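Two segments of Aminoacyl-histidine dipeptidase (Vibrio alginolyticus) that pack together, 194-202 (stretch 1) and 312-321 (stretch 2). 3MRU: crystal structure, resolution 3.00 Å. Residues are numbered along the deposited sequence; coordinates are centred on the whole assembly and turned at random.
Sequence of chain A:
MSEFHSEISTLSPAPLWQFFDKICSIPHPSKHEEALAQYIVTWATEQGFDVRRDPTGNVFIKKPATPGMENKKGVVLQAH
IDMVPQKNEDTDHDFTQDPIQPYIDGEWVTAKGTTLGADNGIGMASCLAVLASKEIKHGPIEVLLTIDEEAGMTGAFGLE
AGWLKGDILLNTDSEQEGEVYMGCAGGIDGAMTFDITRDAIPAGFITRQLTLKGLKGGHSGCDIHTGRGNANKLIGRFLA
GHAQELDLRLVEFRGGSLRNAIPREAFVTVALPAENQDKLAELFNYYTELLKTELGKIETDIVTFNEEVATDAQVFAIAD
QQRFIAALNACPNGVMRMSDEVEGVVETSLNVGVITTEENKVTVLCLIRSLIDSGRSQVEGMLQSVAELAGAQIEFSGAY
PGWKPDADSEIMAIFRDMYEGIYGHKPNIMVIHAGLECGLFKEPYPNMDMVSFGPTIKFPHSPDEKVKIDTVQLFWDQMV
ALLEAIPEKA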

ATOM      1  N   PHE A 194     -12.857  24.460  -2.273  1.00 60.77           N
ATOM      2  CA  PHE A 194     -13.571  25.560  -2.928  1.00 62.64           C
ATOM      3  C   PHE A 194     -14.281  26.430  -1.904  1.00 64.67           C
ATOM      4  O   PHE A 194     -14.947  25.920  -0.991  1.00 65.14           O
ATOM      5  CB  PHE A 194     -14.588  25.023  -3.951  1.00 62.16           C
ATOM      6  CG  PHE A 194     -13.949  24.371  -5.141  1.00 60.30           C
ATOM      7  CD1 PHE A 194     -13.547  23.035  -5.088  1.00 58.30           C
ATOM      8  CD2 PHE A 194     -13.728  25.092  -6.298  1.00 58.53           C
ATOM      9  CE1 PHE A 194     -12.931  22.441  -6.148  1.00 57.63           C
ATOM     10  CE2 PHE A 194     -13.120  24.496  -7.384  1.00 59.35           C
ATOM     11  CZ  PHE A 194     -12.713  23.175  -7.305  1.00 59.57           C
ATOM     12  N   ASP A 195     -14.135  27.744  -2.036  1.00 76.34           N
ATOM     13  CA  ASP A 195     -14.821  28.616  -1.109  1.00 78.69           C
ATOM     14  C   ASP A 195     -16.100  29.180  -1.717  1.00 79.69           C
ATOM     15  O   ASP A 195     -16.096  30.251  -2.357  1.00 79.86           O
ATOM     16  CB  ASP A 195     -13.880  29.671  -0.538  1.00101.26           C
ATOM     17  CG  ASP A 195     -13.213  29.205   0.750  1.00103.90           C
ATOM     18  OD1 ASP A 195     -13.921  28.638   1.630  1.00106.81           O
ATOM     19  OD2 ASP A 195     -11.982  29.395   0.885  1.00106.39           O
ATOM     20  N   ILE A 196     -17.189  28.440  -1.491  1.00 70.25           N
ATOM     21  CA  ILE A 196     -18.470  28.719  -2.137  1.00 71.56           C
ATOM     22  C   ILE A 196     -19.475  29.448  -1.272  1.00 72.74           C
ATOM     23  O   ILE A 196     -19.517  29.280  -0.040  1.00 72.10           O
ATOM     24  CB  ILE A 196     -19.164  27.450  -2.731  1.00 67.23           C
ATOM     25  CG1 ILE A 196     -19.645  26.494  -1.636  1.00 65.90           C
ATOM     26  CG2 ILE A 196     -18.240  26.734  -3.700  1.00 68.23           C
ATOM     27  CD1 ILE A 196     -20.657  25.444  -2.094  1.00 83.78           C
ATOM     28  N   THR A 197     -20.278  30.254  -1.972  1.00117.99           N
ATOM     29  CA  THR A 197     -21.435  30.967  -1.416  1.00119.45           C
ATOM     30  C   THR A 197     -22.735  30.529  -2.121  1.00120.33           C
ATOM     31  O   THR A 197     -22.710  30.065  -3.274  1.00121.00           O
ATOM     32  CB  THR A 197     -21.259  32.491  -1.537  1.00 72.83           C
ATOM     33  OG1 THR A 197     -21.073  32.835  -2.919  1.00 73.41           O
ATOM     34  CG2 THR A 197     -20.053  32.942  -0.721  1.00 72.09           C
ATOM     35  N   ARG A 198     -23.861  30.684  -1.432  1.00 93.64           N
ATOM     36  CA  ARG A 198     -25.114  30.131  -1.906  1.00 94.46           C
ATOM     37  C   ARG A 198     -26.238  31.125  -2.103  1.00 95.65           C
ATOM     38  O   ARG A 198     -26.457  32.008  -1.274  1.00 96.29           O
ATOM     39  CB  ARG A 198     -25.573  29.051  -0.958  1.00 82.98           C
ATOM     40  CG  ARG A 198     -24.782  27.808  -1.105  1.00 81.96           C
ATOM     41  CD  ARG A 198     -25.202  26.843  -0.079  1.00 80.14           C
ATOM     42  NE  ARG A 198     -25.154  25.502  -0.631  1.00 80.03           N
ATOM     43  CZ  ARG A 198     -24.174  24.641  -0.411  1.00 79.48           C
ATOM     44  NH1 ARG A 198     -24.238  23.440  -0.958  1.00 79.48           N
ATOM     45  NH2 ARG A 198     -23.143  24.982   0.360  1.00 78.67           N
ATOM     46  N   ASP A 199     -26.952  30.960  -3.216  1.00104.05           N
ATOM     47  CA  ASP A 199     -28.155  31.728  -3.523  1.00105.11           C
ATOM     48  C   ASP A 199     -29.349  30.800  -3.521  1.00105.47           C
ATOM     49  O   ASP A 199     -29.238  29.644  -3.937  1.00106.05           O
ATOM     50  CB  ASP A 199     -28.004  32.431  -4.862  1.00101.11           C
ATOM     51  CG  ASP A 199     -26.878  33.450  -4.846  1.00102.83           C
ATOM     52  OD1 ASP A 199     -26.576  34.007  -5.925  1.00105.56           O
ATOM     53  OD2 ASP A 199     -26.289  33.702  -3.757  1.00103.37           O
ATOM     54  N   ALA A 200     -30.479  31.305  -3.033  1.00 81.33           N
ATOM     55  CA  ALA A 200     -31.681  30.487  -2.842  1.00 81.54           C
ATOM     56  C   ALA A 200     -32.285  29.969  -4.147  1.00 81.85           C
ATOM     57  O   ALA A 200     -32.196  30.604  -5.211  1.00 81.77           O
ATOM     58  CB  ALA A 200     -32.735  31.233  -2.016  1.00 85.26           C
ATOM     59  N   ILE A 201     -32.882  28.791  -4.018  1.00 90.03           N
ATOM     60  CA  ILE A 201     -33.606  28.061  -5.049  1.00 90.78           C
ATOM     61  C   ILE A 201     -34.679  28.917  -5.728  1.00 91.43           C
ATOM     62  O   ILE A 201     -35.626  29.343  -5.068  1.00 91.73           O
ATOM     63  CB  ILE A 201     -34.319  26.854  -4.391  1.00 90.83           C
ATOM     64  CG1 ILE A 201     -33.652  26.482  -3.045  1.00 91.13           C
ATOM     65  CG2 ILE A 201     -34.432  25.681  -5.367  1.00 90.43           C
ATOM     66  CD1 ILE A 201     -32.157  26.084  -3.157  1.00 67.51           C
ATOM     67  N   PRO A 202     -34.559  29.157  -7.048  1.00109.70           N
ATOM     68  CA  PRO A 202     -35.582  30.020  -7.670  1.00110.21           C
ATOM     69  C   PRO A 202     -36.971  29.346  -7.803  1.00110.64           C
ATOM     70  O   PRO A 202     -37.082  28.109  -7.770  1.00110.66           O
ATOM     71  CB  PRO A 202     -34.970  30.393  -9.032  1.00 89.77           C
ATOM     72  CG  PRO A 202     -33.967  29.309  -9.320  1.00 89.48           C
ATOM     73  CD  PRO A 202     -33.546  28.683  -8.014  1.00 89.14           C
ATOM     74  N   ASP A 312     -34.837  22.676   1.277  1.00126.01           N
ATOM     75  CA  ASP A 312     -33.986  23.871   1.196  1.00125.26           C
ATOM     76  C   ASP A 312     -32.874  23.823   2.268  1.00124.20           C
ATOM     77  O   ASP A 312     -33.155  23.524   3.433  1.00193.96           O
ATOM     78  CB  ASP A 312     -34.820  25.183   1.216  1.00134.82           C
ATOM     79  CG  ASP A 312     -34.617  26.026   2.485  1.00136.35           C
ATOM     80  OD1 ASP A 312     -33.454  26.379   2.804  1.00137.57           O
ATOM     81  OD2 ASP A 312     -35.633  26.367   3.147  1.00137.84           O
ATOM     82  N   ALA A 313     -31.613  24.061   1.886  1.00 98.03           N
ATOM     83  CA  ALA A 313     -31.137  24.231   0.496  1.00 96.65           C
ATOM     84  C   ALA A 313     -30.086  25.305   0.373  1.00 95.52           C
ATOM     85  O   ALA A 313     -29.017  25.194   0.967  1.00 95.32           O
ATOM     86  CB  ALA A 313     -32.262  24.522  -0.481  1.00159.54           C
ATOM     87  N   GLN A 314     -30.410  26.351  -0.387  1.00173.57           N
ATOM     88  CA  GLN A 314     -29.425  27.322  -0.830  1.00170.47           C
ATOM     89  C   GLN A 314     -28.525  26.658  -1.876  1.00168.16           C
ATOM     90  O   GLN A 314     -27.621  25.886  -1.555  1.00168.19           O
ATOM     91  CB  GLN A 314     -28.617  27.884   0.353  1.00114.50           C
ATOM     92  CG  GLN A 314     -29.382  28.868   1.220  1.00114.92           C
ATOM     93  CD  GLN A 314     -29.798  30.092   0.427  1.00116.22           C
ATOM     94  OE1 GLN A 314     -29.046  30.591  -0.418  1.00116.09           O
ATOM     95  NE2 GLN A 314     -31.010  30.574   0.681  1.00117.00           N
ATOM     96  N   VAL A 315     -28.814  26.942  -3.140  1.00 93.31           N
ATOM     97  CA  VAL A 315     -28.043  26.416  -4.260  1.00 90.90           C
ATOM     98  C   VAL A 315     -26.673  27.130  -4.357  1.00 89.27           C
ATOM     99  O   VAL A 315     -26.538  28.262  -3.901  1.00 89.12           O
ATOM    100  CB  VAL A 315     -28.873  26.560  -5.561  1.00 70.20           C
ATOM    101  CG1 VAL A 315     -27.989  26.621  -6.775  1.00 70.44           C
ATOM    102  CG2 VAL A 315     -29.855  25.409  -5.673  1.00 69.83           C
ATOM    103  N   PHE A 316     -25.665  26.454  -4.919  1.00 78.69           N
ATOM    104  CA  PHE A 316     -24.388  27.079  -5.270  1.00 76.19           C
ATOM    105  C   PHE A 316     -24.636  28.301  -6.096  1.00 75.15           C
ATOM    106  O   PHE A 316     -25.431  28.252  -7.031  1.00 75.14           O
ATOM    107  CB  PHE A 316     -23.606  26.168  -6.199  1.00 82.44           C
ATOM    108  CG  PHE A 316     -22.847  25.095  -5.519  1.00 81.03           C
ATOM    109  CD1 PHE A 316     -23.460  24.256  -4.596  1.00 79.88           C
ATOM    110  CD2 PHE A 316     -21.522  24.884  -5.841  1.00 78.93           C
ATOM    111  CE1 PHE A 316     -22.756  23.242  -3.994  1.00 79.10           C
ATOM    112  CE2 PHE A 316     -20.818  23.874  -5.242  1.00 78.17           C
ATOM    113  CZ  PHE A 316     -21.436  23.045  -4.319  1.00 78.76           C
ATOM    114  N   ALA A 317     -23.926  29.380  -5.809  1.00 60.43           N
ATOM    115  CA  ALA A 317     -23.887  30.484  -6.752  1.00 59.63           C
ATOM    116  C   ALA A 317     -23.490  29.940  -8.125  1.00 59.03           C
ATOM    117  O   ALA A 317     -22.891  28.869  -8.223  1.00 58.64           O
ATOM    118  CB  ALA A 317     -22.903  31.533  -6.297  1.00 81.78           C
ATOM    119  N   ILE A 318     -23.822  30.672  -9.181  1.00 95.96           N
ATOM    120  CA  ILE A 318     -23.496  30.222 -10.541  1.00 95.50           C
ATOM    121  C   ILE A 318     -21.991  30.053 -10.750  1.00 95.24           C
ATOM    122  O   ILE A 318     -21.538  28.961 -11.130  1.00 95.20           O
ATOM    123  CB  ILE A 318     -24.149  31.111 -11.676  1.00 96.40           C
ATOM    124  CG1 ILE A 318     -24.457  30.259 -12.913  1.00 96.04           C
ATOM    125  CG2 ILE A 318     -23.295  32.341 -12.042  1.00 95.52           C
ATOM    126  CD1 ILE A 318     -23.834  28.863 -13.037  1.00 85.87           C
ATOM    127  N   ALA A 319     -21.234  31.122 -10.462  1.00100.19           N
ATOM    128  CA  ALA A 319     -19.794  31.172 -10.709  1.00 99.47           C
ATOM    129  C   ALA A 319     -19.054  30.093  -9.940  1.00 99.00           C
ATOM    130  O   ALA A 319     -18.020  29.611 -10.396  1.00 99.30           O
ATOM    131  CB  ALA A 319     -19.232  32.544 -10.370  1.00103.46           C
ATOM    132  N   ASP A 320     -19.589  29.710  -8.785  1.00 79.55           N
ATOM    133  CA  ASP A 320     -19.029  28.605  -8.004  1.00 78.93           C
ATOM    134  C   ASP A 320     -19.383  27.242  -8.600  1.00 77.96           C
ATOM    135  O   ASP A 320     -18.538  26.345  -8.678  1.00 77.75           O
ATOM    136  CB  ASP A 320     -19.490  28.686  -6.542  1.00 96.72           C
ATOM    137  CG  ASP A 320     -18.845  29.849  -5.773  1.00 97.56           C
ATOM    138  OD1 ASP A 320     -17.710  30.269  -6.146  1.00 98.28           O
ATOM    139  OD2 ASP A 320     -19.483  30.326  -4.789  1.00 97.09           O
ATOM    140  N   GLN A 321     -20.644  27.093  -9.002  1.00 87.21           N
ATOM    141  CA  GLN A 321     -21.110  25.892  -9.691  1.00 85.80           C
ATOM    142  C   GLN A 321     -20.277  25.678 -10.939  1.00 84.82           C
ATOM    143  O   GLN A 321     -19.769  24.587 -11.187  1.00 84.94           O
ATOM    144  CB  GLN A 321     -22.572  26.044 -10.083  1.00 80.97           C
ATOM    145  CG  GLN A 321     -23.141  24.852 -10.764  1.00 79.92           C
ATOM    146  CD  GLN A 321     -24.638  24.782 -10.643  1.00 80.60           C
ATOM    147  OE1 GLN A 321     -25.297  24.171 -11.476  1.00 80.78           O
ATOM    148  NE2 GLN A 321     -25.192  25.395  -9.594  1.00 82.01           N
TER

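The two segments meet as a short antiparallel pairing in which backbone groups supply most of the hydrogen bonds, and together they bury 694 Å² of surface. Arg198 faces Phe316 as a non-hydrogen-bonded pair, their CA atoms 4.6 Å apart, and the bonds that hold this register lie on the neighbouring residues. On one side of the pair, Ala317 N donates to Thr197 O at 2.9 Å with a nearly straight angle of 162°. On the other, Asp199 N donates to Val315 O at 2.8 Å. The return bond, from Val315 N to Asp199 O, is equally short at 2.8 Å but weak, because its angle at the hydrogen is only 119°. The two acceptors of this hydrogen-bonded pair, Asp199 O and Val315 O, also lie just 3.0 Å apart and do not bond to each other, since both are acceptors.

Beyond the ladder, a side chain takes over from the backbone. Asp320, in the first turn of the helix that follows Ala317, points its CA-to-CB bond toward the other segment, and its OD2 accepts a hydrogen bond from Thr197 N at 2.9 Å and 169°. Thr197 thus has both backbone polar groups satisfied across the contact, its N by a helix carboxylate and its O by the amide of the N-cap residue Ala317. The other carboxylate oxygen, Asp320 OD1, is hydrogen-bonded just outside the segments. Gln321 N donates to the carbonyl of the N-cap residue, Ala317 O, at 3.0 Å.

Arg198 divides its donors. Arg198 NE donates to Gln314 O, 2.7 Å away, and the acceptor sits at the edge of the guanidinium, near its plane; the 134° angle shows a bent bond. NH1 and NH2 are satisfied elsewhere in the structure. Arg198 NH1 also lies 3.4 Å from Phe316 CE1, an oblique approach to the ring. The side chain of Gln314 packs beside Asp199 and Ala200, but its amide orientation is uncertain.

Apolar contacts fill in around this polar framework. Ile196 CD1 sits over one face of the Phe316 ring, 3.5 Å from its centroid and 16° off the normal, a CH-pi contact; the CA-to-CB bond of Phe316 points away from the first segment, yet the ring end comes back to it. Farther along, the tip of Ile201 approaches the second segment, with Ile201 CD1 3.1 Å from Ala313 CB, closer than an ordinary van der Waals contact, and 3.5 Å from Val315 CG2.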